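Local coordinates for endosialidase (Enterobacteria phage phi92, PDB 4HIZ), which cleaves polysialic acid chains internally as an endosialidase, acting on alpha-2,8 and alpha-2,9 linkages, at residues Asp142-Cys148 with Val161-Leu167. Numbering follows the deposited sequence.
With FRU (beta-D-fructofuranose), chain G; EDO (1,2-ethanediol), chain P.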
ATOM      1  N   ASP A 142      -5.698  34.324  10.297  1.00 23.54           N
ATOM      2  CA  ASP A 142      -5.006  34.636  11.543  1.00 22.90           C
ATOM      3  C   ASP A 142      -3.605  34.061  11.647  1.00 20.82           C
ATOM      4  O   ASP A 142      -2.875  34.369  12.591  1.00 21.06           O
ATOM      5  CB  ASP A 142      -5.837  34.182  12.747  1.00 27.07           C
ATOM      6  CG  ASP A 142      -7.094  35.025  12.939  1.00 33.73           C
ATOM      7  OD1 ASP A 142      -7.231  36.070  12.259  1.00 37.52           O
ATOM      8  OD2 ASP A 142      -7.942  34.659  13.789  1.00 36.03           O
ATOM      9  N   LYS A 143      -3.241  33.202  10.693  1.00 18.71           N
ATOM     10  CA  LYS A 143      -1.876  32.694  10.617  1.00 18.60           C
ATOM     11  C   LYS A 143      -1.522  31.886  11.867  1.00 15.80           C
ATOM     12  O   LYS A 143      -0.464  32.066  12.470  1.00 15.77           O
ATOM     13  CB  LYS A 143      -0.874  33.836  10.361  1.00 21.98           C
ATOM     14  CG  LYS A 143      -1.150  34.609   9.082  1.00 30.64           C
ATOM     15  CD  LYS A 143      -0.077  35.702   8.872  1.00 44.06           C
ATOM     16  CE  LYS A 143      -0.390  36.593   7.673  1.00 58.72           C
ATOM     17  NZ  LYS A 143      -0.349  35.838   6.391  1.00 68.61           N
ATOM     18  N   VAL A 144      -2.431  30.990  12.246  1.00 13.40           N
ATOM     19  CA  VAL A 144      -2.245  30.139  13.402  1.00 12.71           C
ATOM     20  C   VAL A 144      -2.655  28.706  13.037  1.00 12.53           C
ATOM     21  O   VAL A 144      -3.361  28.479  12.039  1.00 13.89           O
ATOM     22  CB  VAL A 144      -3.157  30.550  14.594  1.00 13.60           C
ATOM     23  CG1 VAL A 144      -2.714  31.937  15.130  1.00 14.51           C
ATOM     24  CG2 VAL A 144      -4.647  30.580  14.191  1.00 14.23           C
ATOM     25  N   ASN A 145      -2.209  27.750  13.835  1.00 11.73           N
ATOM     26  CA  ASN A 145      -2.688  26.364  13.639  1.00 11.09           C
ATOM     27  C   ASN A 145      -2.592  25.587  14.951  1.00 12.12           C
ATOM     28  O   ASN A 145      -1.973  26.057  15.931  1.00 12.83           O
ATOM     29  CB  ASN A 145      -1.904  25.661  12.503  1.00 11.41           C
ATOM     30  CG  ASN A 145      -2.593  24.383  12.024  1.00 12.36           C
ATOM     31  OD1 ASN A 145      -3.817  24.227  12.124  1.00 12.79           O
ATOM     32  ND2 ASN A 145      -1.804  23.480  11.493  1.00 12.34           N
ATOM     33  N   TYR A 146      -3.158  24.377  14.973  1.00 11.91           N
ATOM     34  CA  TYR A 146      -3.223  23.610  16.207  1.00 12.56           C
ATOM     35  C   TYR A 146      -1.913  22.876  16.554  1.00 12.31           C
ATOM     36  O   TYR A 146      -1.020  22.763  15.701  1.00 12.70           O
ATOM     37  CB  TYR A 146      -4.361  22.629  16.103  1.00 12.77           C
ATOM     38  CG  TYR A 146      -5.741  23.234  16.051  1.00 13.09           C
ATOM     39  CD1 TYR A 146      -6.205  24.080  17.084  1.00 12.39           C
ATOM     40  CD2 TYR A 146      -6.602  22.931  14.998  1.00 12.75           C
ATOM     41  CE1 TYR A 146      -7.500  24.590  17.060  1.00 12.74           C
ATOM     42  CE2 TYR A 146      -7.911  23.439  14.958  1.00 13.43           C
ATOM     43  CZ  TYR A 146      -8.354  24.251  15.997  1.00 13.37           C
ATOM     44  OH  TYR A 146      -9.645  24.743  15.959  1.00 14.68           O
ATOM     45  N   HIS A 147      -1.819  22.381  17.792  1.00 12.01           N
ATOM     46  CA  HIS A 147      -0.621  21.717  18.305  1.00 11.71           C
ATOM     47  C   HIS A 147      -1.048  21.027  19.609  1.00 12.28           C
ATOM     48  O   HIS A 147      -1.948  21.487  20.301  1.00 12.88           O
ATOM     49  CB  HIS A 147       0.417  22.826  18.600  1.00 12.42           C
ATOM     50  CG  HIS A 147       1.733  22.348  19.124  1.00 13.54           C
ATOM     51  ND1 HIS A 147       2.010  22.221  20.474  1.00 14.69           N
ATOM     52  CD2 HIS A 147       2.887  22.063  18.473  1.00 14.24           C
ATOM     53  CE1 HIS A 147       3.267  21.838  20.624  1.00 15.22           C
ATOM     54  NE2 HIS A 147       3.820  21.735  19.424  1.00 15.25           N
ATOM     55  N   CYS A 148      -0.429  19.901  19.943  1.00 11.97           N
ATOM     56  CA  CYS A 148      -0.795  19.229  21.177  1.00 11.35           C
ATOM     57  C   CYS A 148       0.330  18.368  21.687  1.00 10.96           C
ATOM     58  O   CYS A 148       0.903  17.570  20.908  1.00 11.39           O
ATOM     59  CB  CYS A 148      -2.041  18.345  20.927  1.00 11.91           C
ATOM     60  SG  CYS A 148      -2.627  17.413  22.397  1.00 12.56           S
ATOM     61  N   VAL A 161      -5.267  18.965  25.549  1.00 12.72           N
ATOM     62  CA  VAL A 161      -5.102  20.406  25.528  1.00 12.84           C
ATOM     63  C   VAL A 161      -4.658  20.734  24.107  1.00 12.57           C
ATOM     64  O   VAL A 161      -3.509  20.467  23.721  1.00 12.72           O
ATOM     65  CB  VAL A 161      -4.058  20.932  26.542  1.00 13.39           C
ATOM     66  CG1 VAL A 161      -3.954  22.482  26.445  1.00 12.36           C
ATOM     67  CG2 VAL A 161      -4.462  20.516  27.956  1.00 14.39           C
ATOM     68  N   ILE A 162      -5.601  21.267  23.337  1.00 12.27           N
ATOM     69  CA  ILE A 162      -5.351  21.618  21.954  1.00 11.93           C
ATOM     70  C   ILE A 162      -4.957  23.078  21.915  1.00 11.75           C
ATOM     71  O   ILE A 162      -5.736  23.982  22.273  1.00 12.94           O
ATOM     72  CB  ILE A 162      -6.581  21.376  21.072  1.00 12.31           C
ATOM     73  CG1 ILE A 162      -6.946  19.882  21.078  1.00 13.20           C
ATOM     74  CG2 ILE A 162      -6.311  21.892  19.666  1.00 13.41           C
ATOM     75  CD1 ILE A 162      -5.798  18.924  20.589  1.00 12.70           C
ATOM     76  N   GLU A 163      -3.711  23.304  21.546  1.00 10.87           N
ATOM     77  CA  GLU A 163      -3.125  24.634  21.538  1.00 12.01           C
ATOM     78  C   GLU A 163      -3.298  25.287  20.182  1.00 13.36           C
ATOM     79  O   GLU A 163      -3.258  24.611  19.148  1.00 13.28           O
ATOM     80  CB  GLU A 163      -1.628  24.502  21.819  1.00 13.04           C
ATOM     81  CG  GLU A 163      -1.317  24.031  23.259  1.00 13.79           C
ATOM     82  CD  GLU A 163       0.160  23.885  23.525  1.00 14.79           C
ATOM     83  OE1 GLU A 163       0.960  23.806  22.540  1.00 15.45           O
ATOM     84  OE2 GLU A 163       0.525  23.805  24.723  1.00 15.63           O
ATOM     85  N   THR A 164      -3.416  26.615  20.176  1.00 12.37           N
ATOM     86  CA  THR A 164      -3.395  27.380  18.936  1.00 13.31           C
ATOM     87  C   THR A 164      -2.095  28.177  18.944  1.00 13.56           C
ATOM     88  O   THR A 164      -1.858  28.969  19.881  1.00 13.84           O
ATOM     89  CB  THR A 164      -4.598  28.342  18.860  1.00 14.67           C
ATOM     90  OG1 THR A 164      -5.805  27.599  18.757  1.00 14.47           O
ATOM     91  CG2 THR A 164      -4.507  29.253  17.644  1.00 15.87           C
ATOM     92  N   ARG A 165      -1.233  27.965  17.948  1.00 12.72           N
ATOM     93  CA  ARG A 165       0.096  28.600  17.945  1.00 12.97           C
ATOM     94  C   ARG A 165       0.296  29.373  16.652  1.00 13.47           C
ATOM     95  O   ARG A 165      -0.256  29.017  15.597  1.00 13.84           O
ATOM     96  CB  ARG A 165       1.215  27.539  18.102  1.00 13.15           C
ATOM     97  CG  ARG A 165       0.924  26.580  19.324  1.00 13.78           C
ATOM     98  CD  ARG A 165       2.158  25.736  19.756  1.00 15.40           C
ATOM     99  NE  ARG A 165       3.210  26.592  20.317  1.00 16.37           N
ATOM    100  CZ  ARG A 165       3.567  26.606  21.607  1.00 16.56           C
ATOM    101  NH1 ARG A 165       4.534  27.435  22.016  1.00 16.58           N
ATOM    102  NH2 ARG A 165       2.997  25.769  22.484  1.00 16.40           N
ATOM    103  N   TYR A 166       1.119  30.418  16.717  1.00 13.33           N
ATOM    104  CA  TYR A 166       1.390  31.221  15.532  1.00 13.99           C
ATOM    105  C   TYR A 166       2.321  30.501  14.563  1.00 14.61           C
ATOM    106  O   TYR A 166       3.346  29.938  14.946  1.00 15.66           O
ATOM    107  CB  TYR A 166       2.013  32.568  15.967  1.00 15.30           C
ATOM    108  CG  TYR A 166       1.013  33.499  16.616  1.00 18.71           C
ATOM    109  CD1 TYR A 166       0.086  34.180  15.838  1.00 20.98           C
ATOM    110  CD2 TYR A 166       1.017  33.724  17.997  1.00 19.39           C
ATOM    111  CE1 TYR A 166      -0.834  35.042  16.407  1.00 22.52           C
ATOM    112  CE2 TYR A 166       0.095  34.607  18.583  1.00 20.86           C
ATOM    113  CZ  TYR A 166      -0.823  35.243  17.770  1.00 23.17           C
ATOM    114  OH  TYR A 166      -1.744  36.118  18.280  1.00 25.75           O
ATOM    115  N   LEU A 167       1.988  30.586  13.289  1.00 14.15           N
ATOM    116  CA  LEU A 167       2.878  30.049  12.255  1.00 15.33           C
ATOM    117  C   LEU A 167       4.244  30.750  12.246  1.00 17.18           C
ATOM    118  O   LEU A 167       5.274  30.121  11.958  1.00 18.52           O
ATOM    119  CB  LEU A 167       2.202  30.174  10.890  1.00 17.34           C
ATOM    120  CG  LEU A 167       0.981  29.260  10.690  1.00 20.45           C
ATOM    121  CD1 LEU A 167       0.113  29.730   9.539  1.00 23.12           C
ATOM    122  CD2 LEU A 167       1.474  27.858  10.405  1.00 20.58           C
TER
HETATM  123  C1  FRU G   2     -12.180  29.959  16.662  1.00 26.37           C
HETATM  124  C2  FRU G   2     -12.264  28.648  17.305  1.00 25.72           C
HETATM  125  C3  FRU G   2     -11.160  27.981  17.939  1.00 23.48           C
HETATM  126  C4  FRU G   2     -11.687  26.633  18.237  1.00 22.89           C
HETATM  127  C5  FRU G   2     -12.654  26.433  17.107  1.00 25.79           C
HETATM  128  C6  FRU G   2     -13.693  25.339  17.307  1.00 29.53           C
HETATM  129  O1  FRU G   2     -11.647  29.588  15.406  1.00 27.89           O
HETATM  130  O2  FRU G   2     -12.866  29.121  18.585  1.00 27.09           O
HETATM  131  O3  FRU G   2     -10.484  28.668  19.022  1.00 22.18           O
HETATM  132  O4  FRU G   2     -10.600  25.654  18.228  1.00 20.71           O
HETATM  133  O5  FRU G   2     -13.297  27.712  16.898  1.00 26.28           O
HETATM  134  O6  FRU G   2     -14.621  25.748  18.262  1.00 33.78           O
HETATM  135  C1  EDO P 810       6.519  20.679  17.873  1.00 32.42           C
HETATM  136  O1  EDO P 810       6.528  21.693  18.880  1.00 28.30           O
HETATM  137  C2  EDO P 810       6.722  21.362  16.536  1.00 39.15           C
HETATM  138  O2  EDO P 810       7.847  22.232  16.720  1.00 44.33           O
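Residues 144-148 and 161-166 are paired parts of the antiparallel beta hairpin made by strands 144-154 and 157-166, in a four-stranded sheet of the catalytic beta-propeller; the N-to-C directions of these short segments differ by 142°, a clear twist, and their axes approach to 4.5 Å. Asn145 and Arg165 make a hydrogen-bonded pair, with Asn145 N to Arg165 O and Arg165 N to Asn145 O both 2.9 Å. Glu163 N donates to His147 O (2.8 Å), and beyond the strand end Leu167 N reaches Lys143 O (3.0 Å), where Lys143 leaves the short helix 139-142 with positive phi. Val144-Tyr166 and Tyr146-Thr164 are the non-hydrogen-bonded pairs, and their side chains share one face. There Val144 CG1 meets Tyr166 CD1 at 3.7 Å, and Tyr146 CD1 packs on Ile162 CG2 at 3.4 Å. Tyr146 belongs to a glycan pocket with His136 and Trp178; its OH is hydrogen-bonded to O4 of the bound fructofuranose (2.6 Å), which Asp138 and Glu176 also bind. The opposite face is polar and buried. Asn145 is held there by Val109 and Leu112 carbonyls. Glu163 OE1 accepts from His147 ND1 and forms a salt bridge with Arg165 NH2, each at 2.8 Å. Arg165 NE and NH1 hydrogen-bond to the carbonyls of Met170 and Thr290, and Glu163 OE2 to the Thr292 hydroxyl. A CH-pi contact completes this cluster, Arg165 CD lying 3.7 Å from the centroid of the His147 ring, over its face.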